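Side-chain contacts in oligopeptide-binding protein oppA (Lactococcus lactis, PDB 3DRF), which captures oligopeptides in a large Venus-flytrap cavity as the binding component of the OppABCDF ABC transporter, which takes them up: residues S268-D273 against K290-L295; T546-N549 against G554-L557. All blocks are in the same frame, centred on the assembly; numbering follows the deposited sequence.

Contact 1 of 2, residues S268-D273 against K290-L295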
loop_
_atom_site.group_PDB
_atom_site.type_symbol
_atom_site.label_atom_id
_atom_site.label_comp_id
_atom_site.label_asym_id
_atom_site.label_seq_id
_atom_site.Cartn_x
_atom_site.Cartn_y
_atom_site.Cartn_z
ATOM N N SER A 268 27.982 -5.596 -6.477
ATOM C CA SER A 268 29.408 -5.897 -6.545
ATOM C C SER A 268 30.001 -5.519 -7.925
ATOM O O SER A 268 31.111 -5.143 -8.016
ATOM C CB SER A 268 29.655 -7.375 -6.218
ATOM O OG SER A 268 29.227 -7.678 -4.927
ATOM N N SER A 269 29.216 -5.643 -8.961
ATOM C CA SER A 269 29.695 -5.357 -10.329
ATOM C C SER A 269 29.369 -3.907 -10.777
ATOM O O SER A 269 29.628 -3.536 -11.883
ATOM C CB SER A 269 29.058 -6.348 -11.276
ATOM O OG SER A 269 27.693 -6.062 -11.520
ATOM N N SER A 270 28.762 -3.122 -9.897
ATOM C CA SER A 270 28.349 -1.724 -10.218
ATOM C C SER A 270 27.337 -1.628 -11.345
ATOM O O SER A 270 27.288 -0.644 -12.042
ATOM C CB SER A 270 29.587 -0.860 -10.536
ATOM O OG SER A 270 30.328 -0.585 -9.395
ATOM N N LYS A 271 26.525 -2.635 -11.506
ATOM C CA LYS A 271 25.451 -2.614 -12.478
ATOM C C LYS A 271 24.404 -1.509 -12.171
ATOM O O LYS A 271 23.846 -0.942 -13.079
ATOM C CB LYS A 271 24.776 -3.975 -12.544
ATOM C CG LYS A 271 23.675 -4.183 -13.625
ATOM C CD LYS A 271 23.283 -5.639 -13.728
ATOM C CE LYS A 271 22.021 -5.865 -14.524
ATOM N NZ LYS A 271 22.281 -5.644 -15.871
ATOM N N TYR A 272 24.188 -1.238 -10.886
ATOM C CA TYR A 272 23.272 -0.180 -10.423
ATOM C C TYR A 272 23.964 0.754 -9.458
ATOM O O TYR A 272 24.718 0.301 -8.636
ATOM C CB TYR A 272 22.015 -0.796 -9.788
ATOM C CG TYR A 272 21.282 -1.697 -10.769
ATOM C CD1 TYR A 272 20.682 -1.165 -11.918
ATOM C CD2 TYR A 272 21.173 -3.061 -10.575
ATOM C CE1 TYR A 272 20.035 -1.951 -12.787
ATOM C CE2 TYR A 272 20.522 -3.846 -11.487
ATOM C CZ TYR A 272 19.950 -3.291 -12.582
ATOM O OH TYR A 272 19.297 -4.052 -13.509
ATOM N N ASP A 273 23.668 2.025 -9.540
ATOM C CA ASP A 273 24.095 3.013 -8.566
ATOM C C ASP A 273 23.294 2.937 -7.282
ATOM O O ASP A 273 23.800 3.202 -6.225
ATOM C CB ASP A 273 23.988 4.436 -9.129
ATOM C CG ASP A 273 24.864 4.658 -10.333
ATOM O OD1 ASP A 273 26.079 4.487 -10.159
ATOM O OD2 ASP A 273 24.390 5.013 -11.392
ATOM N N LYS A 290 32.233 -2.718 -0.460
ATOM C CA LYS A 290 32.981 -1.509 -0.602
ATOM C C LYS A 290 32.357 -0.645 -1.730
ATOM O O LYS A 290 31.790 -1.133 -2.689
ATOM C CB LYS A 290 34.430 -1.867 -0.930
ATOM C CG LYS A 290 35.160 -2.654 0.213
ATOM C CD LYS A 290 34.962 -2.081 1.626
ATOM C CE LYS A 290 35.538 -2.985 2.698
ATOM N NZ LYS A 290 35.153 -2.511 4.058
ATOM N N GLY A 291 32.461 0.634 -1.537
ATOM C CA GLY A 291 32.030 1.592 -2.532
ATOM C C GLY A 291 30.606 2.109 -2.442
ATOM O O GLY A 291 30.210 2.837 -3.285
ATOM N N TYR A 292 29.919 1.721 -1.376
ATOM C CA TYR A 292 28.516 2.148 -1.144
ATOM C C TYR A 292 28.319 2.785 0.241
ATOM O O TYR A 292 28.966 2.391 1.167
ATOM C CB TYR A 292 27.577 0.932 -1.294
ATOM C CG TYR A 292 27.428 0.433 -2.741
ATOM C CD1 TYR A 292 26.446 0.932 -3.591
ATOM C CD2 TYR A 292 28.285 -0.522 -3.249
ATOM C CE1 TYR A 292 26.340 0.502 -4.874
ATOM C CE2 TYR A 292 28.196 -0.926 -4.495
ATOM C CZ TYR A 292 27.243 -0.435 -5.318
ATOM O OH TYR A 292 27.167 -0.957 -6.573
ATOM N N LYS A 293 27.431 3.783 0.304
ATOM C CA LYS A 293 26.831 4.372 1.505
ATOM C C LYS A 293 25.463 3.678 1.683
ATOM O O LYS A 293 24.811 3.437 0.732
ATOM C CB LYS A 293 26.661 5.881 1.263
ATOM C CG LYS A 293 26.068 6.650 2.428
ATOM C CD LYS A 293 26.090 8.143 2.206
ATOM C CE LYS A 293 25.409 8.856 3.300
ATOM N NZ LYS A 293 25.420 10.335 3.083
ATOM N N VAL A 294 25.070 3.340 2.879
ATOM C CA VAL A 294 23.774 2.695 3.104
ATOM C C VAL A 294 22.855 3.617 3.884
ATOM O O VAL A 294 23.142 3.933 5.020
ATOM C CB VAL A 294 23.958 1.371 3.820
ATOM C CG1 VAL A 294 22.639 0.686 3.983
ATOM C CG2 VAL A 294 24.936 0.464 3.027
ATOM N N LEU A 295 21.799 4.081 3.230
ATOM C CA LEU A 295 20.843 4.993 3.840
ATOM C C LEU A 295 19.757 4.195 4.534
ATOM O O LEU A 295 19.576 3.083 4.205
ATOM C CB LEU A 295 20.236 5.890 2.762
ATOM C CG LEU A 295 21.226 6.653 1.853
ATOM C CD1 LEU A 295 20.436 7.466 0.840
ATOM C CD2 LEU A 295 22.036 7.545 2.747
HETATM O O HOH W 1 27.415 1.012 -8.475
#

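Contact 2 of 2, residues T546-N549 against G554-L557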
loop_
_atom_site.group_PDB
_atom_site.type_symbol
_atom_site.label_atom_id
_atom_site.label_comp_id
_atom_site.label_asym_id
_atom_site.label_seq_id
_atom_site.Cartn_x
_atom_site.Cartn_y
_atom_site.Cartn_z
ATOM N N THR A 546 18.722 1.491 1.735
ATOM C CA THR A 546 19.034 1.624 0.310
ATOM C C THR A 546 20.531 1.839 0.180
ATOM O O THR A 546 21.048 2.788 0.671
ATOM C CB THR A 546 18.318 2.852 -0.274
ATOM O OG1 THR A 546 16.913 2.560 -0.307
ATOM C CG2 THR A 546 18.787 3.177 -1.735
ATOM N N PRO A 547 21.240 0.966 -0.503
ATOM C CA PRO A 547 22.636 1.267 -0.837
ATOM C C PRO A 547 22.757 2.262 -2.025
ATOM O O PRO A 547 22.014 2.231 -2.954
ATOM C CB PRO A 547 23.202 -0.110 -1.236
ATOM C CG PRO A 547 22.045 -0.834 -1.836
ATOM C CD PRO A 547 20.816 -0.340 -1.063
ATOM N N VAL A 548 23.725 3.155 -1.895
ATOM C CA VAL A 548 23.971 4.222 -2.847
ATOM C C VAL A 548 25.468 4.265 -3.182
ATOM O O VAL A 548 26.266 4.421 -2.306
ATOM C CB VAL A 548 23.532 5.601 -2.275
ATOM C CG1 VAL A 548 23.784 6.676 -3.308
ATOM C CG2 VAL A 548 22.032 5.552 -1.855
ATOM N N ASN A 549 25.818 4.118 -4.450
ATOM C CA ASN A 549 27.233 4.179 -4.892
ATOM C C ASN A 549 27.800 5.520 -4.464
ATOM O O ASN A 549 27.172 6.520 -4.540
ATOM C CB ASN A 549 27.299 4.006 -6.423
ATOM C CG ASN A 549 28.710 3.983 -6.961
ATOM O OD1 ASN A 549 29.419 4.946 -6.908
ATOM N ND2 ASN A 549 29.061 2.875 -7.527
ATOM N N GLY A 554 23.427 13.649 -3.461
ATOM C CA GLY A 554 22.061 14.161 -3.400
ATOM C C GLY A 554 20.958 13.131 -3.162
ATOM O O GLY A 554 19.830 13.499 -3.134
ATOM N N MET A 555 21.284 11.868 -3.043
ATOM C CA MET A 555 20.268 10.876 -2.731
ATOM C C MET A 555 19.969 10.904 -1.210
ATOM O O MET A 555 20.838 11.182 -0.431
ATOM C CB MET A 555 20.689 9.490 -3.176
ATOM C CG MET A 555 19.724 8.376 -2.825
ATOM S SD MET A 555 18.048 8.521 -3.565
ATOM C CE MET A 555 17.140 7.292 -2.657
ATOM N N THR A 556 18.711 10.627 -0.858
ATOM C CA THR A 556 18.326 10.712 0.560
ATOM C C THR A 556 17.144 9.824 0.816
ATOM O O THR A 556 16.382 9.548 -0.059
ATOM C CB THR A 556 17.977 12.175 0.936
ATOM O OG1 THR A 556 17.824 12.287 2.337
ATOM C CG2 THR A 556 16.658 12.642 0.273
ATOM N N LEU A 557 17.006 9.396 2.056
ATOM C CA LEU A 557 15.798 8.720 2.535
ATOM C C LEU A 557 15.066 9.561 3.602
ATOM O O LEU A 557 14.225 9.081 4.318
ATOM C CB LEU A 557 16.080 7.294 3.027
ATOM C CG LEU A 557 16.432 6.225 1.990
ATOM C CD1 LEU A 557 16.550 4.870 2.690
ATOM C CD2 LEU A 557 15.324 6.132 0.866
#

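Contact 1 of 2, residues S268-D273 against K290-L295
Y292, at the start of strand 292-307, points its phenol at the turn S270-Y272, where helix 263-268 ends in a Schellman motif within this solute-binding protein of family 5. S270 has positive phi there, and S270 CA lies 3.9 Å from Y292 OH. The ring comes edge-on, with the carbonyl oxygens of Y272 and D273 near its plane at the CE1 side, and D273 O stands 3.9 Å from Y292 CE1. With CG beside the backbone N and anti to the carbonyl carbon (chi1 -71°), the ring leaves the strand toward the helix end. A long side chain with a polar tip suits this place, because Y292 OH hydrogen-bonds to L267 O in the last turn of the helix. Between Y292 OH and Y272 O, 3.4 Å apart, no direct bond forms; instead one water donates to both. A phenylalanine here would probably leave L267 O without this partner and deprive the water of one of its acceptors. The Y272 ring leads away from Y292 to bond through its hydroxyl with E256, while K271 CG lies 3.8 Å above one face of the Y272 ring, offset toward its rim. D273 also points away, its carboxylate forming a salt bridge with R551 and accepting a bond from K36 N. The bridging water sits 2.7 Å from Y292 OH and 2.8 Å from Y272 O, with a weak third link to S270 OG at 3.4 Å.

Contact 2 of 2, residues T546-N549 against G554-L557
With CG1 of V548 anti to the backbone N (chi1 -179°), the other methyl, CG2, swings beside that N and meets M555 CG at 3.8 Å. M555 extends from its own backbone with CG likewise anti to N (chi1 177°); this carries CG toward V548, while the bend at chi2 (61°) turns SD off that line. CB and CG do the touching, and the two side chains cross obliquely. M555 CB lies 4.2 Å from V548 CG1, so both valine methyls take part. Here the chain folds back over strand 536-549 in the mixed sheet of a periplasmic-binding-protein fold, running antiparallel to it without pairing, the CA atoms of V548 and M555 being 7.6 Å apart and no backbone hydrogen bonds joining the two. Compact, beta-branched T546 and V548 suit the strand, while M555 is unbranched up to its sulfur and L557 branches only at CG, and both reach the strand from the loop. L295 of the neighbouring strand packs on V548, M555 and L557. At the other end, L557 sets its branch methyls against the threonine hydroxyl, CD1 being 3.8 Å and CD2 4.1 Å from T546 OG1. That oxygen has its polar need met by a hydrogen bond with N276 OD1.

Contacts 1 and 2 have centres about 10 Å apart and follow one another along the chain, yet they meet through the sheet in which strands 292-307 and 536-549 are antiparallel neighbours. K293 O and V548 N, 2.9 Å apart, probably form one of the hydrogen bonds between these strands. The loop after helix 263-268 also reaches strand 536-549: D273 O lies 2.8 Å from N549 N, another probable bond, and Y292 CD1 packs 3.4 Å from N549 N. N549 therefore borders both parts of contact 1. Both contacts are structural packing, joining that loop and the C-terminal one to the sheet, with centres about 28 and 22 Å from the chain centre.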